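Local coordinates for pseudoazurin (Methylobacterium extorquens, PDB 1PMY), which binds one copper ion per subunit and probably carries electrons in the periplasm, as other blue copper proteins of the plastocyanin/azurin family do, at residues A[105-108]-A[109-113]; A[113-116]-A[117-121]. All coordinates share one frame; numbering follows the deposited sequence.

Contact 1: residues A[105-108]-A[109-113]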
ATOM      1  N   VAL A 105       4.386  -8.207  10.576  1.00  9.96           N
ATOM      2  CA  VAL A 105       3.055  -7.723  11.076  1.00 10.02           C
ATOM      3  C   VAL A 105       2.056  -8.775  10.654  1.00 10.66           C
ATOM      4  O   VAL A 105       2.135  -9.375   9.570  1.00 11.29           O
ATOM      5  CB  VAL A 105       2.809  -6.281  10.621  1.00  9.50           C
ATOM      6  CG1 VAL A 105       1.372  -5.841  10.981  1.00  9.65           C
ATOM      7  CG2 VAL A 105       3.797  -5.290  11.186  1.00  9.82           C
ATOM      8  N   GLN A 106       1.100  -9.129  11.545  1.00 11.59           N
ATOM      9  CA  GLN A 106       0.144 -10.188  11.255  1.00 11.89           C
ATOM     10  C   GLN A 106      -1.173  -9.541  10.802  1.00 11.47           C
ATOM     11  O   GLN A 106      -1.410  -8.375  11.132  1.00 10.99           O
ATOM     12  CB  GLN A 106      -0.043 -11.217  12.373  1.00 13.77           C
ATOM     13  CG  GLN A 106       1.336 -11.660  12.940  1.00 15.61           C
ATOM     14  CD  GLN A 106       1.273 -12.448  14.220  1.00 17.30           C
ATOM     15  OE1 GLN A 106       0.296 -12.823  14.851  1.00 18.10           O
ATOM     16  NE2 GLN A 106       2.505 -12.757  14.699  1.00 18.79           N
ATOM     17  N   HIS A 107      -1.899 -10.349  10.114  1.00 11.88           N
ATOM     18  CA  HIS A 107      -3.223  -9.867   9.540  1.00 12.86           C
ATOM     19  C   HIS A 107      -4.172 -11.071   9.522  1.00 13.66           C
ATOM     20  O   HIS A 107      -3.733 -12.203   9.711  1.00 14.14           O
ATOM     21  CB  HIS A 107      -2.953  -9.469   8.030  1.00 12.01           C
ATOM     22  CG  HIS A 107      -1.906  -8.405   7.863  1.00 11.05           C
ATOM     23  ND1 HIS A 107      -0.571  -8.587   7.541  1.00 10.67           N
ATOM     24  CD2 HIS A 107      -2.077  -7.078   8.099  1.00 10.72           C
ATOM     25  CE1 HIS A 107       0.029  -7.358   7.571  1.00 10.16           C
ATOM     26  NE2 HIS A 107      -0.891  -6.461   7.916  1.00 11.26           N
ATOM     27  N   ASN A 108      -5.465 -10.772   9.170  1.00 16.12           N
ATOM     28  CA  ASN A 108      -6.431 -11.896   8.992  1.00 17.80           C
ATOM     29  C   ASN A 108      -5.935 -12.712   7.777  1.00 18.05           C
ATOM     30  O   ASN A 108      -5.165 -12.183   6.937  1.00 17.84           O
ATOM     31  CB  ASN A 108      -7.879 -11.369   8.710  1.00 19.45           C
ATOM     32  CG  ASN A 108      -7.811 -10.404   7.500  1.00 20.61           C
ATOM     33  OD1 ASN A 108      -7.976 -10.910   6.367  1.00 21.15           O
ATOM     34  ND2 ASN A 108      -7.507  -9.140   7.732  1.00 21.70           N
ATOM     35  N   LYS A 109      -6.419 -13.921   7.714  1.00 18.29           N
ATOM     36  CA  LYS A 109      -6.109 -14.913   6.720  1.00 18.63           C
ATOM     37  C   LYS A 109      -6.138 -14.397   5.284  1.00 17.95           C
ATOM     38  O   LYS A 109      -5.169 -14.564   4.509  1.00 17.27           O
ATOM     39  CB  LYS A 109      -6.956 -16.179   6.869  1.00 19.91           C
ATOM     40  CG  LYS A 109      -6.379 -17.312   6.007  1.00 21.63           C
ATOM     41  CD  LYS A 109      -7.255 -18.532   5.959  1.00 23.13           C
ATOM     42  CE  LYS A 109      -6.539 -19.868   5.997  1.00 23.89           C
ATOM     43  NZ  LYS A 109      -5.200 -19.855   5.339  1.00 25.13           N
ATOM     44  N   LEU A 110      -7.231 -13.773   4.943  1.00 17.28           N
ATOM     45  CA  LEU A 110      -7.530 -13.193   3.629  1.00 16.75           C
ATOM     46  C   LEU A 110      -6.572 -12.128   3.229  1.00 15.96           C
ATOM     47  O   LEU A 110      -6.023 -12.197   2.078  1.00 16.73           O
ATOM     48  CB  LEU A 110      -9.015 -13.017   3.602  1.00 17.48           C
ATOM     49  CG  LEU A 110      -9.837 -11.953   3.071  1.00 18.14           C
ATOM     50  CD1 LEU A 110      -9.362 -11.211   1.833  1.00 18.21           C
ATOM     51  CD2 LEU A 110     -11.248 -12.575   2.819  1.00 18.11           C
ATOM     52  N   THR A 111      -6.222 -11.209   4.116  1.00 14.33           N
ATOM     53  CA  THR A 111      -5.258 -10.132   3.843  1.00 13.13           C
ATOM     54  C   THR A 111      -3.859 -10.749   3.730  1.00 12.39           C
ATOM     55  O   THR A 111      -3.075 -10.326   2.870  1.00 11.06           O
ATOM     56  CB  THR A 111      -5.245  -9.000   4.932  1.00 13.63           C
ATOM     57  OG1 THR A 111      -6.665  -8.463   4.883  1.00 14.37           O
ATOM     58  CG2 THR A 111      -4.305  -7.858   4.722  1.00 13.52           C
ATOM     59  N   GLN A 112      -3.539 -11.691   4.594  1.00 12.38           N
ATOM     60  CA  GLN A 112      -2.222 -12.342   4.621  1.00 12.87           C
ATOM     61  C   GLN A 112      -1.948 -13.004   3.237  1.00 13.63           C
ATOM     62  O   GLN A 112      -0.826 -12.929   2.699  1.00 13.91           O
ATOM     63  CB  GLN A 112      -2.045 -13.408   5.718  1.00 13.35           C
ATOM     64  CG  GLN A 112      -0.587 -13.840   5.944  1.00 13.16           C
ATOM     65  CD  GLN A 112       0.376 -12.714   6.242  1.00 13.17           C
ATOM     66  OE1 GLN A 112       0.279 -11.951   7.220  1.00 12.77           O
ATOM     67  NE2 GLN A 112       1.318 -12.371   5.374  1.00 13.97           N
ATOM     68  N   LYS A 113      -3.007 -13.625   2.751  1.00 13.39           N
ATOM     69  CA  LYS A 113      -2.870 -14.389   1.500  1.00 13.88           C
ATOM     70  C   LYS A 113      -2.612 -13.468   0.347  1.00 13.59           C
ATOM     71  O   LYS A 113      -2.055 -13.953  -0.704  1.00 14.34           O
ATOM     72  CB  LYS A 113      -4.022 -15.351   1.270  1.00 15.31           C
ATOM     73  CG  LYS A 113      -4.198 -16.453   2.298  1.00 17.09           C
ATOM     74  CD  LYS A 113      -2.916 -16.909   2.928  1.00 18.78           C
ATOM     75  CE  LYS A 113      -2.077 -17.791   2.032  1.00 20.11           C
ATOM     76  NZ  LYS A 113      -1.719 -19.054   2.851  1.00 21.29           N
TER
HETATM   77  O   HOH W   1      -0.715 -13.047   9.627  1.00 24.30           O
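N108 caps the first turn of helix 109-120 and meets T111 through both ends of its amide. OD1 of N108 accepts from the backbone N of T111 at 2.9 Å, the classical N-cap bond. The N-H comes from above the carbonyl plane of the amide, 42° out of it. The CG of N108 sits between its own backbone N and carbonyl carbon (chi1 54°), which folds the amide back over the helix start. ND2 of N108 then gives a second bond to OG1 of T111 at 3.0 Å. Two bonds therefore fix the rotation of the amide. The O of N108 accepts from Q112 N at 2.9 Å, the first i to i+4 bond of the helix.

H107 lies just before the cap. Its CB rests on the CB and CG2 of T111, both at 3.9 Å. At the ring edge, ND1 of H107 makes a weak bond to OE1 of Q112 at 3.5 Å. A water also links this OE1 to the backbone N of H107. NE2 of Q112 gives a hydrogen bond to OD1 of D116, one turn further on.

The contact is at the surface, where the loop after helix 99-103 enters helix 109-120. H107 packs on I45 and M48, N108 on M83, and T111 OG1 bonds weakly to the O of Y82, in the loop between copper ligands H81 and M86.

Contact 2: residues A[113-116]-A[117-121]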
ATOM      1  N   LYS A 113      -3.007 -13.625   2.751  1.00 13.39           N
ATOM      2  CA  LYS A 113      -2.870 -14.389   1.500  1.00 13.88           C
ATOM      3  C   LYS A 113      -2.612 -13.468   0.347  1.00 13.59           C
ATOM      4  O   LYS A 113      -2.055 -13.953  -0.704  1.00 14.34           O
ATOM      5  CB  LYS A 113      -4.022 -15.351   1.270  1.00 15.31           C
ATOM      6  CG  LYS A 113      -4.198 -16.453   2.298  1.00 17.09           C
ATOM      7  CD  LYS A 113      -2.916 -16.909   2.928  1.00 18.78           C
ATOM      8  CE  LYS A 113      -2.077 -17.791   2.032  1.00 20.11           C
ATOM      9  NZ  LYS A 113      -1.719 -19.054   2.851  1.00 21.29           N
ATOM     10  N   ARG A 114      -3.095 -12.266   0.486  1.00 11.63           N
ATOM     11  CA  ARG A 114      -2.861 -11.256  -0.574  1.00 11.85           C
ATOM     12  C   ARG A 114      -1.464 -10.725  -0.511  1.00 12.12           C
ATOM     13  O   ARG A 114      -0.866 -10.411  -1.559  1.00 12.86           O
ATOM     14  CB  ARG A 114      -3.907 -10.140  -0.455  1.00 11.82           C
ATOM     15  CG  ARG A 114      -5.173 -10.639  -1.204  1.00 12.43           C
ATOM     16  CD  ARG A 114      -6.067  -9.461  -1.396  1.00 11.44           C
ATOM     17  NE  ARG A 114      -7.338  -9.950  -1.980  1.00 12.24           N
ATOM     18  CZ  ARG A 114      -8.339  -9.095  -2.191  1.00 12.35           C
ATOM     19  NH1 ARG A 114      -8.274  -7.793  -1.852  1.00 11.02           N
ATOM     20  NH2 ARG A 114      -9.373  -9.579  -2.872  1.00 12.54           N
ATOM     21  N   LEU A 115      -0.940 -10.517   0.718  1.00 11.54           N
ATOM     22  CA  LEU A 115       0.410  -9.970   0.860  1.00 11.04           C
ATOM     23  C   LEU A 115       1.507 -10.948   0.486  1.00 11.19           C
ATOM     24  O   LEU A 115       2.581 -10.513   0.039  1.00 10.97           O
ATOM     25  CB  LEU A 115       0.680  -9.490   2.314  1.00 11.39           C
ATOM     26  CG  LEU A 115      -0.053  -8.238   2.713  1.00 12.36           C
ATOM     27  CD1 LEU A 115       0.059  -8.030   4.201  1.00 12.92           C
ATOM     28  CD2 LEU A 115       0.522  -7.051   1.945  1.00 12.65           C
ATOM     29  N   ASP A 116       1.237 -12.247   0.762  1.00 11.46           N
ATOM     30  CA  ASP A 116       2.274 -13.249   0.491  1.00 12.57           C
ATOM     31  C   ASP A 116       3.012 -13.176  -0.818  1.00 12.29           C
ATOM     32  O   ASP A 116       4.258 -13.245  -0.910  1.00 11.73           O
ATOM     33  CB  ASP A 116       1.777 -14.662   0.805  1.00 13.63           C
ATOM     34  CG  ASP A 116       1.675 -14.898   2.290  1.00 14.74           C
ATOM     35  OD1 ASP A 116       2.225 -14.112   3.062  1.00 15.21           O
ATOM     36  OD2 ASP A 116       0.976 -15.858   2.678  1.00 16.79           O
ATOM     37  N   PRO A 117       2.250 -13.123  -1.913  1.00 12.68           N
ATOM     38  CA  PRO A 117       2.837 -13.071  -3.248  1.00 12.37           C
ATOM     39  C   PRO A 117       3.489 -11.736  -3.546  1.00 12.07           C
ATOM     40  O   PRO A 117       4.483 -11.796  -4.306  1.00 13.27           O
ATOM     41  CB  PRO A 117       1.780 -13.513  -4.190  1.00 12.61           C
ATOM     42  CG  PRO A 117       0.579 -13.781  -3.364  1.00 12.18           C
ATOM     43  CD  PRO A 117       0.796 -13.227  -1.965  1.00 12.31           C
ATOM     44  N   LEU A 118       3.055 -10.697  -2.864  1.00 11.49           N
ATOM     45  CA  LEU A 118       3.665  -9.372  -3.069  1.00 11.60           C
ATOM     46  C   LEU A 118       5.037  -9.399  -2.397  1.00 11.91           C
ATOM     47  O   LEU A 118       6.041  -9.007  -3.008  1.00 12.35           O
ATOM     48  CB  LEU A 118       2.774  -8.230  -2.630  1.00 12.05           C
ATOM     49  CG  LEU A 118       1.385  -8.115  -3.230  1.00 11.34           C
ATOM     50  CD1 LEU A 118       0.459  -7.098  -2.647  1.00 11.79           C
ATOM     51  CD2 LEU A 118       1.343  -8.229  -4.732  1.00 12.09           C
ATOM     52  N   PHE A 119       5.062  -9.950  -1.167  1.00 11.96           N
ATOM     53  CA  PHE A 119       6.362 -10.001  -0.489  1.00 12.95           C
ATOM     54  C   PHE A 119       7.319 -10.837  -1.342  1.00 14.49           C
ATOM     55  O   PHE A 119       8.552 -10.536  -1.422  1.00 14.43           O
ATOM     56  CB  PHE A 119       6.259 -10.457   0.976  1.00 12.98           C
ATOM     57  CG  PHE A 119       6.008  -9.317   1.926  1.00 13.00           C
ATOM     58  CD1 PHE A 119       6.964  -8.336   2.176  1.00 12.55           C
ATOM     59  CD2 PHE A 119       4.755  -9.205   2.534  1.00 13.10           C
ATOM     60  CE1 PHE A 119       6.707  -7.289   3.077  1.00 12.87           C
ATOM     61  CE2 PHE A 119       4.464  -8.156   3.380  1.00 12.64           C
ATOM     62  CZ  PHE A 119       5.450  -7.202   3.666  1.00 13.06           C
ATOM     63  N   ALA A 120       6.753 -11.938  -1.841  1.00 14.88           N
ATOM     64  CA  ALA A 120       7.561 -12.892  -2.635  1.00 15.98           C
ATOM     65  C   ALA A 120       8.247 -12.227  -3.803  1.00 17.26           C
ATOM     66  O   ALA A 120       9.386 -12.602  -4.179  1.00 17.12           O
ATOM     67  CB  ALA A 120       6.627 -14.008  -3.141  1.00 15.78           C
ATOM     68  N   GLN A 121       7.588 -11.295  -4.419  1.00 19.34           N
ATOM     69  CA  GLN A 121       7.997 -10.503  -5.557  1.00 22.21           C
ATOM     70  C   GLN A 121       8.944  -9.377  -5.252  1.00 23.97           C
ATOM     71  O   GLN A 121       9.349  -8.665  -6.178  1.00 25.33           O
ATOM     72  CB  GLN A 121       6.725  -9.976  -6.297  1.00 22.30           C
ATOM     73  CG  GLN A 121       6.018 -11.145  -6.958  1.00 23.35           C
ATOM     74  CD  GLN A 121       4.723 -10.782  -7.620  1.00 24.02           C
ATOM     75  OE1 GLN A 121       3.616 -11.268  -7.328  1.00 24.67           O
ATOM     76  NE2 GLN A 121       4.826  -9.924  -8.646  1.00 24.73           N
TER
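This is a local contact within helix 109-120, where a proline kinks the helix and its last turn packs on the sheet. P117 has no N-H to give, so the O of K113 gets no helix bond from it. The proline CD lies 3.2 Å from the O of K113 instead. It also comes within 3.3 Å of the O of R114.

The helix continues across the kink. F119 N bonds to the O of L115 at 2.8 Å, with an N-H...O angle of 165°. L118 N also reaches the O of L115, but weakly. A120 N bonds to the O of D116 at 3.0 Å.

CD2 of F119 packs against the CB of L115 at 4.1 Å. The side chain of L115 also packs on V87 and H107. F119 packs on L89, M48 and helix 99-103. L118 sets its CG 3.6 Å from the O of R114 and packs on strands 17-25 and 87-92. The guanidinium of R114 bonds outside the contact, through NH2 to the O of M15 and through NH1 to the O of M16.

The chemistry is thus split. Backbone bonds carry the helix past the proline, while L115, L118 and F119 give it an apolar face toward the sheet. R114 joins the helix to the chain leading into strand 17-25, near the copper ligand M86.

Contacts 1 and 2 are successive parts of helix 109-120 and share K113. Contact 1 starts the helix at the surface. Contact 2 is partly buried and carries it across the sheet to its end. Their chemistry differs accordingly. In 105-108 with 109-113, polar side chains and a water supplement the backbone. In 113-116 with 117-121, the bonds across the segments are all between backbone atoms, and the apolar side-chain pair is L115 with F119. The two touch directly, with CE1 of H107 3.4 Å from CD1 of L115. The Q112-D116 bond also joins them. Both lie near the loop that holds H81 and M86, but neither supplies a copper ligand.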